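Local coordinates for protein diaminopimelate decarboxylase (Methanocaldococcus jannaschii, PDB 1TWI) that catalyses the pyridoxal-phosphate-dependent decarboxylation of meso-diaminopimelate to L-lysine, the last step of lysine biosynthesis, as a homodimer, at residues 39-44 with 81-86; 153-158 with 200-205; 345-350 with 370-375. All blocks are in the same frame, centred on the assembly; numbering follows the deposited sequence.

Contact 1 of 3, residues 39-44 with 81-86; sequences QIKINY and AKLGCG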
loop_
_atom_site.group_PDB
_atom_site.type_symbol
_atom_site.label_atom_id
_atom_site.label_comp_id
_atom_site.label_asym_id
_atom_site.label_seq_id
_atom_site.Cartn_x
_atom_site.Cartn_y
_atom_site.Cartn_z
ATOM N N GLN A 39 23.367 -10.515 8.237
ATOM C CA GLN A 39 22.346 -10.338 9.264
ATOM C C GLN A 39 21.224 -11.430 9.122
ATOM O O GLN A 39 20.672 -11.914 10.131
ATOM C CB GLN A 39 21.694 -8.938 9.159
ATOM C CG GLN A 39 20.691 -8.694 10.283
ATOM C CD GLN A 39 21.400 -8.682 11.644
ATOM O OE1 GLN A 39 21.225 -9.593 12.491
ATOM N NE2 GLN A 39 22.241 -7.688 11.838
ATOM N N ILE A 40 20.840 -11.771 7.881
ATOM C CA ILE A 40 19.827 -12.812 7.694
ATOM C C ILE A 40 20.372 -14.143 8.230
ATOM O O ILE A 40 19.636 -14.908 8.904
ATOM C CB ILE A 40 19.408 -12.978 6.189
ATOM C CG1 ILE A 40 18.708 -11.699 5.706
ATOM C CG2 ILE A 40 18.440 -14.189 6.030
ATOM C CD1 ILE A 40 18.397 -11.649 4.207
ATOM N N LYS A 41 21.642 -14.447 7.952
ATOM C CA LYS A 41 22.208 -15.708 8.474
ATOM C C LYS A 41 22.215 -15.683 9.987
ATOM O O LYS A 41 21.921 -16.707 10.637
ATOM C CB LYS A 41 23.660 -15.935 8.002
ATOM C CG LYS A 41 23.804 -16.089 6.453
ATOM C CD LYS A 41 25.295 -16.432 6.142
ATOM C CE LYS A 41 25.642 -16.064 4.741
ATOM N NZ LYS A 41 24.821 -16.840 3.773
ATOM N N ILE A 42 22.550 -14.542 10.554
ATOM C CA ILE A 42 22.527 -14.445 12.042
ATOM C C ILE A 42 21.113 -14.657 12.602
ATOM O O ILE A 42 20.908 -15.424 13.574
ATOM C CB ILE A 42 23.023 -13.058 12.505
ATOM C CG1 ILE A 42 24.553 -13.015 12.301
ATOM C CG2 ILE A 42 22.546 -12.789 13.997
ATOM C CD1 ILE A 42 25.171 -11.620 12.367
ATOM N N ASN A 43 20.125 -14.000 11.987
ATOM C CA ASN A 43 18.752 -14.144 12.510
ATOM C C ASN A 43 18.270 -15.598 12.398
ATOM O O ASN A 43 17.631 -16.126 13.311
ATOM C CB ASN A 43 17.788 -13.183 11.752
ATOM C CG ASN A 43 18.089 -11.707 12.033
ATOM O OD1 ASN A 43 18.826 -11.383 12.981
ATOM N ND2 ASN A 43 17.526 -10.798 11.219
ATOM N N TYR A 44 18.576 -16.239 11.265
ATOM C CA TYR A 44 18.168 -17.602 11.037
ATOM C C TYR A 44 18.878 -18.524 12.032
ATOM O O TYR A 44 18.269 -19.404 12.634
ATOM C CB TYR A 44 18.550 -18.053 9.615
ATOM C CG TYR A 44 18.124 -19.472 9.335
ATOM C CD1 TYR A 44 16.773 -19.804 9.250
ATOM C CD2 TYR A 44 19.058 -20.484 9.211
ATOM C CE1 TYR A 44 16.365 -21.129 9.050
ATOM C CE2 TYR A 44 18.674 -21.807 9.010
ATOM C CZ TYR A 44 17.324 -22.119 8.926
ATOM O OH TYR A 44 16.942 -23.427 8.702
ATOM N N ALA A 81 16.618 -20.601 1.321
ATOM C CA ALA A 81 16.526 -22.019 0.950
ATOM C C ALA A 81 17.919 -22.704 1.149
ATOM O O ALA A 81 18.014 -23.829 1.682
ATOM C CB ALA A 81 16.116 -22.183 -0.554
ATOM N N LYS A 82 18.960 -22.043 0.677
ATOM C CA LYS A 82 20.291 -22.592 0.811
ATOM C C LYS A 82 20.713 -22.773 2.268
ATOM O O LYS A 82 21.523 -23.646 2.552
ATOM C CB LYS A 82 21.303 -21.717 0.072
ATOM C CG LYS A 82 21.245 -21.934 -1.444
ATOM C CD LYS A 82 22.518 -21.381 -2.050
ATOM C CE LYS A 82 22.564 -21.432 -3.584
ATOM N NZ LYS A 82 22.591 -22.817 -4.143
ATOM N N LEU A 83 20.161 -21.986 3.181
ATOM C CA LEU A 83 20.470 -22.174 4.593
ATOM C C LEU A 83 19.737 -23.384 5.223
ATOM O O LEU A 83 20.030 -23.755 6.364
ATOM C CB LEU A 83 20.154 -20.907 5.397
ATOM C CG LEU A 83 20.964 -19.664 5.029
ATOM C CD1 LEU A 83 20.516 -18.464 5.864
ATOM C CD2 LEU A 83 22.464 -19.959 5.280
ATOM N N GLY A 84 18.822 -24.006 4.482
ATOM C CA GLY A 84 18.063 -25.147 4.998
ATOM C C GLY A 84 16.670 -24.769 5.506
ATOM O O GLY A 84 15.912 -25.575 6.079
ATOM N N CYS A 85 16.320 -23.512 5.284
ATOM C CA CYS A 85 15.040 -22.996 5.746
ATOM C C CYS A 85 13.841 -23.470 4.901
ATOM O O CYS A 85 13.998 -23.750 3.697
ATOM C CB CYS A 85 15.136 -21.463 5.709
ATOM S SG CYS A 85 13.872 -20.602 6.669
ATOM N N GLY A 86 12.669 -23.603 5.536
ATOM C CA GLY A 86 11.441 -23.969 4.812
ATOM C C GLY A 86 10.699 -22.701 4.394
ATOM O O GLY A 86 11.270 -21.604 4.447
HETATM O O HOH W 1 18.845 -25.110 8.685
#
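The ring of Tyr44 lies against Leu83 and Cys85, which both sit on the same side of its plane. Its ring atom CE1 approaches Cys85 SG at 3.5 Å. This is a Cys sulfur-aromatic contact, with the sulfur oblique to the ring, 59° off its normal. Cys85 CB sits beside the same ring carbon. Across the ring, CD2 rests 4.0 Å from Leu83 CB, and CE2 meets the carbonyl O of Leu83. The side chains of Tyr44 and Leu83 slide past each other in opposite directions. Tyr44 starts out toward the 81-86 segment, and its CG is anti to the backbone N (chi1 -179°). The phenol then reaches the backbone of Gly84, with OH 3.5 Å from Gly84 C. Water 1 lies at the ring edge, in its plane. It is hydrogen-bonded to Tyr44 OH (2.5 Å) and donates to Leu83 O (2.9 Å). This water links the phenol to the end of helix 74-82. That end is a Schellman motif, in which Gly84 leaves the helix with positive phi (99°). The chain then enters strand 86-89 of the TIM-type barrel that forms the pyridoxal-binding domain. One helical turn before Tyr44, Lys41 crosses Leu83 at about a right angle. Lys41 CG lies 4.1 Å from Leu83 CD1. Ile40 packs on Ile76, Leu79 and Leu80 of helix 74-82. Val64 of strand 62-67 touches both Tyr44 and Cys85. Beyond these, Lys107 NZ binds Gly84 O, and Lys82 NZ forms a salt bridge with the terminal carboxylate of Leu434 of the second subunit.

Contact 2 of 3, residues 153-158 with 200-205; sequences ANVAFR and EYVNVV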
loop_
_atom_site.group_PDB
_atom_site.type_symbol
_atom_site.label_atom_id
_atom_site.label_comp_id
_atom_site.label_asym_id
_atom_site.label_seq_id
_atom_site.Cartn_x
_atom_site.Cartn_y
_atom_site.Cartn_z
ATOM N N ALA A 153 -4.116 -35.211 -0.679
ATOM C CA ALA A 153 -3.489 -33.972 -0.158
ATOM C C ALA A 153 -3.211 -34.072 1.349
ATOM O O ALA A 153 -4.006 -34.632 2.094
ATOM C CB ALA A 153 -4.421 -32.762 -0.394
ATOM N N ASN A 154 -2.094 -33.515 1.792
ATOM C CA ASN A 154 -1.765 -33.496 3.207
ATOM C C ASN A 154 -2.464 -32.278 3.786
ATOM O O ASN A 154 -2.327 -31.197 3.220
ATOM C CB ASN A 154 -0.242 -33.353 3.354
ATOM C CG ASN A 154 0.475 -34.591 2.837
ATOM O OD1 ASN A 154 0.066 -35.696 3.168
ATOM N ND2 ASN A 154 1.514 -34.414 2.006
ATOM N N VAL A 155 -3.235 -32.439 4.869
ATOM C CA VAL A 155 -3.906 -31.288 5.461
ATOM C C VAL A 155 -3.616 -31.127 6.949
ATOM O O VAL A 155 -3.638 -32.109 7.691
ATOM C CB VAL A 155 -5.480 -31.281 5.275
ATOM C CG1 VAL A 155 -5.854 -30.983 3.721
ATOM C CG2 VAL A 155 -6.090 -32.624 5.715
ATOM N N ALA A 156 -3.285 -29.879 7.325
ATOM C CA ALA A 156 -3.091 -29.473 8.709
ATOM C C ALA A 156 -4.310 -28.532 8.911
ATOM O O ALA A 156 -5.007 -28.185 7.947
ATOM C CB ALA A 156 -1.745 -28.700 8.862
ATOM N N PHE A 157 -4.614 -28.139 10.142
ATOM C CA PHE A 157 -5.766 -27.303 10.360
ATOM C C PHE A 157 -5.386 -26.095 11.153
ATOM O O PHE A 157 -4.776 -26.221 12.226
ATOM C CB PHE A 157 -6.853 -28.134 11.124
ATOM C CG PHE A 157 -7.370 -29.275 10.319
ATOM C CD1 PHE A 157 -6.607 -30.424 10.141
ATOM C CD2 PHE A 157 -8.546 -29.123 9.600
ATOM C CE1 PHE A 157 -7.008 -31.417 9.223
ATOM C CE2 PHE A 157 -8.957 -30.112 8.673
ATOM C CZ PHE A 157 -8.203 -31.235 8.487
ATOM N N ARG A 158 -5.724 -24.913 10.642
ATOM C CA ARG A 158 -5.400 -23.679 11.380
ATOM C C ARG A 158 -6.546 -23.502 12.377
ATOM O O ARG A 158 -7.690 -23.319 11.993
ATOM C CB ARG A 158 -5.353 -22.454 10.447
ATOM C CG ARG A 158 -5.142 -21.157 11.210
ATOM C CD ARG A 158 -4.936 -19.939 10.277
ATOM N NE ARG A 158 -4.542 -18.756 11.061
ATOM C CZ ARG A 158 -4.117 -17.616 10.538
ATOM N NH1 ARG A 158 -4.035 -17.484 9.217
ATOM N NH2 ARG A 158 -3.771 -16.609 11.339
ATOM N N GLU A 200 -11.775 -39.436 1.704
ATOM C CA GLU A 200 -10.821 -40.390 1.172
ATOM C C GLU A 200 -9.611 -39.809 0.520
ATOM O O GLU A 200 -8.655 -40.544 0.271
ATOM C CB GLU A 200 -11.524 -41.293 0.150
ATOM C CG GLU A 200 -12.847 -41.805 0.688
ATOM C CD GLU A 200 -13.522 -42.856 -0.236
ATOM O OE1 GLU A 200 -13.717 -42.571 -1.457
ATOM O OE2 GLU A 200 -13.846 -43.959 0.270
ATOM N N TYR A 201 -9.610 -38.510 0.223
ATOM C CA TYR A 201 -8.461 -37.950 -0.481
ATOM C C TYR A 201 -7.606 -36.955 0.278
ATOM O O TYR A 201 -6.889 -36.198 -0.337
ATOM C CB TYR A 201 -8.918 -37.331 -1.842
ATOM C CG TYR A 201 -9.741 -38.312 -2.670
ATOM C CD1 TYR A 201 -11.087 -38.495 -2.410
ATOM C CD2 TYR A 201 -9.136 -39.134 -3.620
ATOM C CE1 TYR A 201 -11.817 -39.492 -3.072
ATOM C CE2 TYR A 201 -9.856 -40.124 -4.291
ATOM C CZ TYR A 201 -11.190 -40.295 -4.004
ATOM O OH TYR A 201 -11.949 -41.273 -4.641
ATOM N N VAL A 202 -7.676 -36.955 1.606
ATOM C CA VAL A 202 -6.820 -36.028 2.375
ATOM C C VAL A 202 -6.230 -36.893 3.480
ATOM O O VAL A 202 -6.803 -37.924 3.842
ATOM C CB VAL A 202 -7.593 -34.782 2.987
ATOM C CG1 VAL A 202 -8.278 -33.955 1.851
ATOM C CG2 VAL A 202 -8.659 -35.242 4.040
ATOM N N ASN A 203 -5.090 -36.442 3.988
ATOM C CA ASN A 203 -4.324 -37.082 5.016
ATOM C C ASN A 203 -4.051 -36.015 6.083
ATOM O O ASN A 203 -3.330 -35.036 5.806
ATOM C CB ASN A 203 -3.011 -37.574 4.385
ATOM C CG ASN A 203 -2.024 -38.092 5.397
ATOM O OD1 ASN A 203 -0.875 -37.610 5.451
ATOM N ND2 ASN A 203 -2.430 -39.058 6.180
ATOM N N VAL A 204 -4.626 -36.223 7.274
ATOM C CA VAL A 204 -4.511 -35.313 8.433
ATOM C C VAL A 204 -3.115 -35.386 9.004
ATOM O O VAL A 204 -2.732 -36.451 9.506
ATOM C CB VAL A 204 -5.540 -35.710 9.551
ATOM C CG1 VAL A 204 -5.369 -34.769 10.781
ATOM C CG2 VAL A 204 -6.982 -35.552 9.014
ATOM N N VAL A 205 -2.358 -34.288 8.957
ATOM C CA VAL A 205 -0.975 -34.295 9.472
ATOM C C VAL A 205 -0.638 -33.243 10.581
ATOM O O VAL A 205 0.460 -33.261 11.113
ATOM C CB VAL A 205 0.112 -34.039 8.354
ATOM C CG1 VAL A 205 0.137 -35.167 7.314
ATOM C CG2 VAL A 205 -0.125 -32.672 7.705
#
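Two neighbouring parallel strands of the TIM-type barrel meet where Ala153, Asn154 and Val155 pair with Val202, Asn203 and Val204. The strands belong to the pyridoxal-binding domain, and their N-to-C directions differ by 39°. Ala153 N binds Tyr201 O at 3.0 Å, just before the second strand starts. Asn203 then bridges two residues of the first strand. Its N donates to Ala153 O, and its O accepts from Val155 N at 2.8 Å with an N-H...O angle of 170°. Val155 O takes the next bond, from Val205 N. Val202 CA and Val204 CA add CA-H...O contacts to Ala153 O and Val155 O.

Ala153, Val155, Val202 and Val204 share one sheet face. Val155 CG2 lies between its backbone N and carbonyl carbon (CG1 at chi1 -71°), where it meets Val202 CB at 3.8 Å. Ala196 of helix 188-198 also touches Val202, and Leu197 touches Val204. Asn154 and Asn203 leave by the other face. They lie side by side and point the same way, with amide planes 70° apart. Further along the first strand, Arg158 touches the pyridoxal phosphate and packs on Cys358 of the second subunit. Between it and the paired residues, Phe157 crosses Val204 at about a right angle, with ring atom CE1 4.0 Å from Val204 CG1.

Contact 3 of 3, residues 345-350 with 370-375; sequences KNEKEV and LDKVEV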
loop_
_atom_site.group_PDB
_atom_site.type_symbol
_atom_site.label_atom_id
_atom_site.label_comp_id
_atom_site.label_asym_id
_atom_site.label_seq_id
_atom_site.Cartn_x
_atom_site.Cartn_y
_atom_site.Cartn_z
ATOM N N LYS A 345 28.270 14.264 11.966
ATOM C CA LYS A 345 28.537 15.701 11.864
ATOM C C LYS A 345 28.919 16.231 13.279
ATOM O O LYS A 345 28.769 15.528 14.278
ATOM C CB LYS A 345 27.265 16.419 11.406
ATOM C CG LYS A 345 26.658 15.948 10.047
ATOM C CD LYS A 345 27.618 16.241 8.869
ATOM C CE LYS A 345 26.882 16.054 7.473
ATOM N NZ LYS A 345 25.708 16.999 7.249
ATOM N N ASN A 346 29.360 17.474 13.374
ATOM C CA ASN A 346 29.730 18.002 14.691
ATOM C C ASN A 346 28.610 18.859 15.237
ATOM O O ASN A 346 28.820 19.712 16.082
ATOM C CB ASN A 346 31.024 18.796 14.599
ATOM C CG ASN A 346 32.212 17.892 14.332
ATOM O OD1 ASN A 346 32.434 16.891 15.043
ATOM N ND2 ASN A 346 32.987 18.229 13.286
ATOM N N GLU A 347 27.405 18.600 14.748
ATOM C CA GLU A 347 26.231 19.328 15.161
ATOM C C GLU A 347 25.047 18.387 14.985
ATOM O O GLU A 347 25.065 17.590 14.043
ATOM C CB GLU A 347 26.049 20.573 14.260
ATOM C CG GLU A 347 24.865 21.404 14.668
ATOM C CD GLU A 347 24.671 22.662 13.815
ATOM O OE1 GLU A 347 23.552 23.227 13.842
ATOM O OE2 GLU A 347 25.614 23.083 13.124
ATOM N N LYS A 348 24.049 18.475 15.869
ATOM C CA LYS A 348 22.836 17.661 15.779
ATOM C C LYS A 348 21.636 18.596 15.792
ATOM O O LYS A 348 21.742 19.738 16.201
ATOM C CB LYS A 348 22.756 16.689 16.941
ATOM C CG LYS A 348 23.843 15.637 16.934
ATOM C CD LYS A 348 23.570 14.733 18.170
ATOM C CE LYS A 348 24.765 13.835 18.544
ATOM N NZ LYS A 348 25.290 13.057 17.347
ATOM N N GLU A 349 20.493 18.140 15.318
ATOM C CA GLU A 349 19.330 18.997 15.271
ATOM C C GLU A 349 18.122 18.080 15.199
ATOM O O GLU A 349 18.241 16.894 14.821
ATOM C CB GLU A 349 19.368 19.931 14.034
ATOM C CG GLU A 349 19.535 19.175 12.743
ATOM C CD GLU A 349 19.332 20.016 11.469
ATOM O OE1 GLU A 349 19.603 19.443 10.364
ATOM O OE2 GLU A 349 18.898 21.203 11.563
ATOM N N VAL A 350 16.967 18.621 15.549
ATOM C CA VAL A 350 15.732 17.845 15.547
ATOM C C VAL A 350 14.976 18.209 14.287
ATOM O O VAL A 350 14.766 19.393 14.017
ATOM C CB VAL A 350 14.850 18.188 16.785
ATOM C CG1 VAL A 350 13.511 17.488 16.694
ATOM C CG2 VAL A 350 15.587 17.767 18.063
ATOM N N LEU A 370 18.967 14.109 14.627
ATOM C CA LEU A 370 19.907 13.494 13.701
ATOM C C LEU A 370 21.156 14.385 13.582
ATOM O O LEU A 370 21.079 15.579 13.859
ATOM C CB LEU A 370 19.292 13.403 12.281
ATOM C CG LEU A 370 17.898 12.844 12.020
ATOM C CD1 LEU A 370 17.846 12.592 10.545
ATOM C CD2 LEU A 370 17.567 11.627 12.794
ATOM N N ASP A 371 22.267 13.814 13.150
ATOM C CA ASP A 371 23.434 14.653 12.842
ATOM C C ASP A 371 22.952 15.590 11.734
ATOM O O ASP A 371 22.236 15.169 10.803
ATOM C CB ASP A 371 24.626 13.829 12.353
ATOM C CG ASP A 371 25.340 13.096 13.507
ATOM O OD1 ASP A 371 24.640 12.326 14.187
ATOM O OD2 ASP A 371 26.576 13.288 13.737
ATOM N N LYS A 372 23.378 16.851 11.853
ATOM C CA LYS A 372 23.006 17.966 10.986
ATOM C C LYS A 372 22.812 17.541 9.527
ATOM O O LYS A 372 23.750 17.101 8.877
ATOM C CB LYS A 372 24.081 19.049 11.074
ATOM C CG LYS A 372 23.743 20.333 10.340
ATOM C CD LYS A 372 22.832 21.201 11.143
ATOM C CE LYS A 372 22.699 22.614 10.555
ATOM N NZ LYS A 372 22.123 22.589 9.160
ATOM N N VAL A 373 21.594 17.727 9.032
ATOM C CA VAL A 373 21.265 17.331 7.662
ATOM C C VAL A 373 21.529 18.412 6.604
ATOM O O VAL A 373 21.150 19.566 6.780
ATOM C CB VAL A 373 19.778 16.846 7.583
ATOM C CG1 VAL A 373 19.453 16.403 6.144
ATOM C CG2 VAL A 373 19.542 15.674 8.551
ATOM N N GLU A 374 22.255 18.038 5.546
ATOM C CA GLU A 374 22.524 18.935 4.421
ATOM C C GLU A 374 21.978 18.290 3.140
ATOM O O GLU A 374 21.855 17.079 3.062
ATOM C CB GLU A 374 24.033 19.190 4.315
ATOM C CG GLU A 374 24.546 19.807 5.655
ATOM C CD GLU A 374 26.055 19.835 5.790
ATOM O OE1 GLU A 374 26.615 19.546 6.916
ATOM O OE2 GLU A 374 26.682 20.179 4.761
ATOM N N VAL A 375 21.609 19.103 2.162
ATOM C CA VAL A 375 21.123 18.554 0.880
ATOM C C VAL A 375 22.244 17.705 0.374
ATOM O O VAL A 375 23.422 18.122 0.427
ATOM C CB VAL A 375 20.834 19.704 -0.137
ATOM C CG1 VAL A 375 20.674 19.143 -1.594
ATOM C CG2 VAL A 375 19.576 20.453 0.303
HETATM O O HOH W 2 19.805 21.261 8.485
#
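Leu370 and Glu349 form an antiparallel hydrogen-bonded pair near the open end of the beta hairpin made by strands 348-354 and 363-371. Glu349 N binds Leu370 O, and Leu370 N binds Glu349 O at 2.9 Å. The Leu370 side chain packs back on Val351 and Ile353 of the partner strand. Next comes Asp371, which forms a non-hydrogen-bonded pair with Lys348. Its carboxylate has two partners. OD2 accepts from Lys345 N at 2.6 Å, in a nearly straight bond (173°) on the anti side. OD1 makes a weak salt bridge with Lys348 NZ at 3.3 Å, and the two side chains lie side by side.

Lys372 follows, with its N bonded to Glu347 O. Its CG is anti to the backbone N (chi1 -173°), and the chain bends at chi2. Beyond that bend, CD and CE run alongside the Glu347 carboxylate, with CD 3.5 Å from Glu347 OE1. The CD of Lys372 also lies against the carboxylate of Glu349. Lys372 NZ donates to water 2, which in turn donates to Glu349 OE1 and Val373 O. Val373 N donates to the same Glu349 OE1 at 2.9 Å, on the anti side. This oxygen therefore receives two bonds, while OE2 forms a salt bridge with Lys316 of strand 316-320. At Glu374 the segment meets Lys345 again. Lys345 NZ also forms a salt bridge with Asp377, so the ammonium has two carboxylate partners. It binds Lys372 O at 2.5 Å, and it meets Glu374 OE1 from above the carboxylate plane at 2.7 Å.

How the contacts relate
Following the chain from the N terminus, contact 1 closes first. It brings helix 37-58 against the end of helix 74-82, with strand 62-67 in the loop between. Contact 2 closes next, farther round the same barrel. It pairs strands 153-160 and 202-208 across a loop that holds helices 169-177 and 188-198. Contact 3 comes last and closes the shortest loop, the hairpin 348-354/363-371 of the mixed sheet outside the barrel. The three loops are in series, so none nests or crosses. Contacts 1 and 2 are 28 Å apart between centres. Contacts 2 and 3 are 58 Å apart between centres, on opposite sides of the chain's centre.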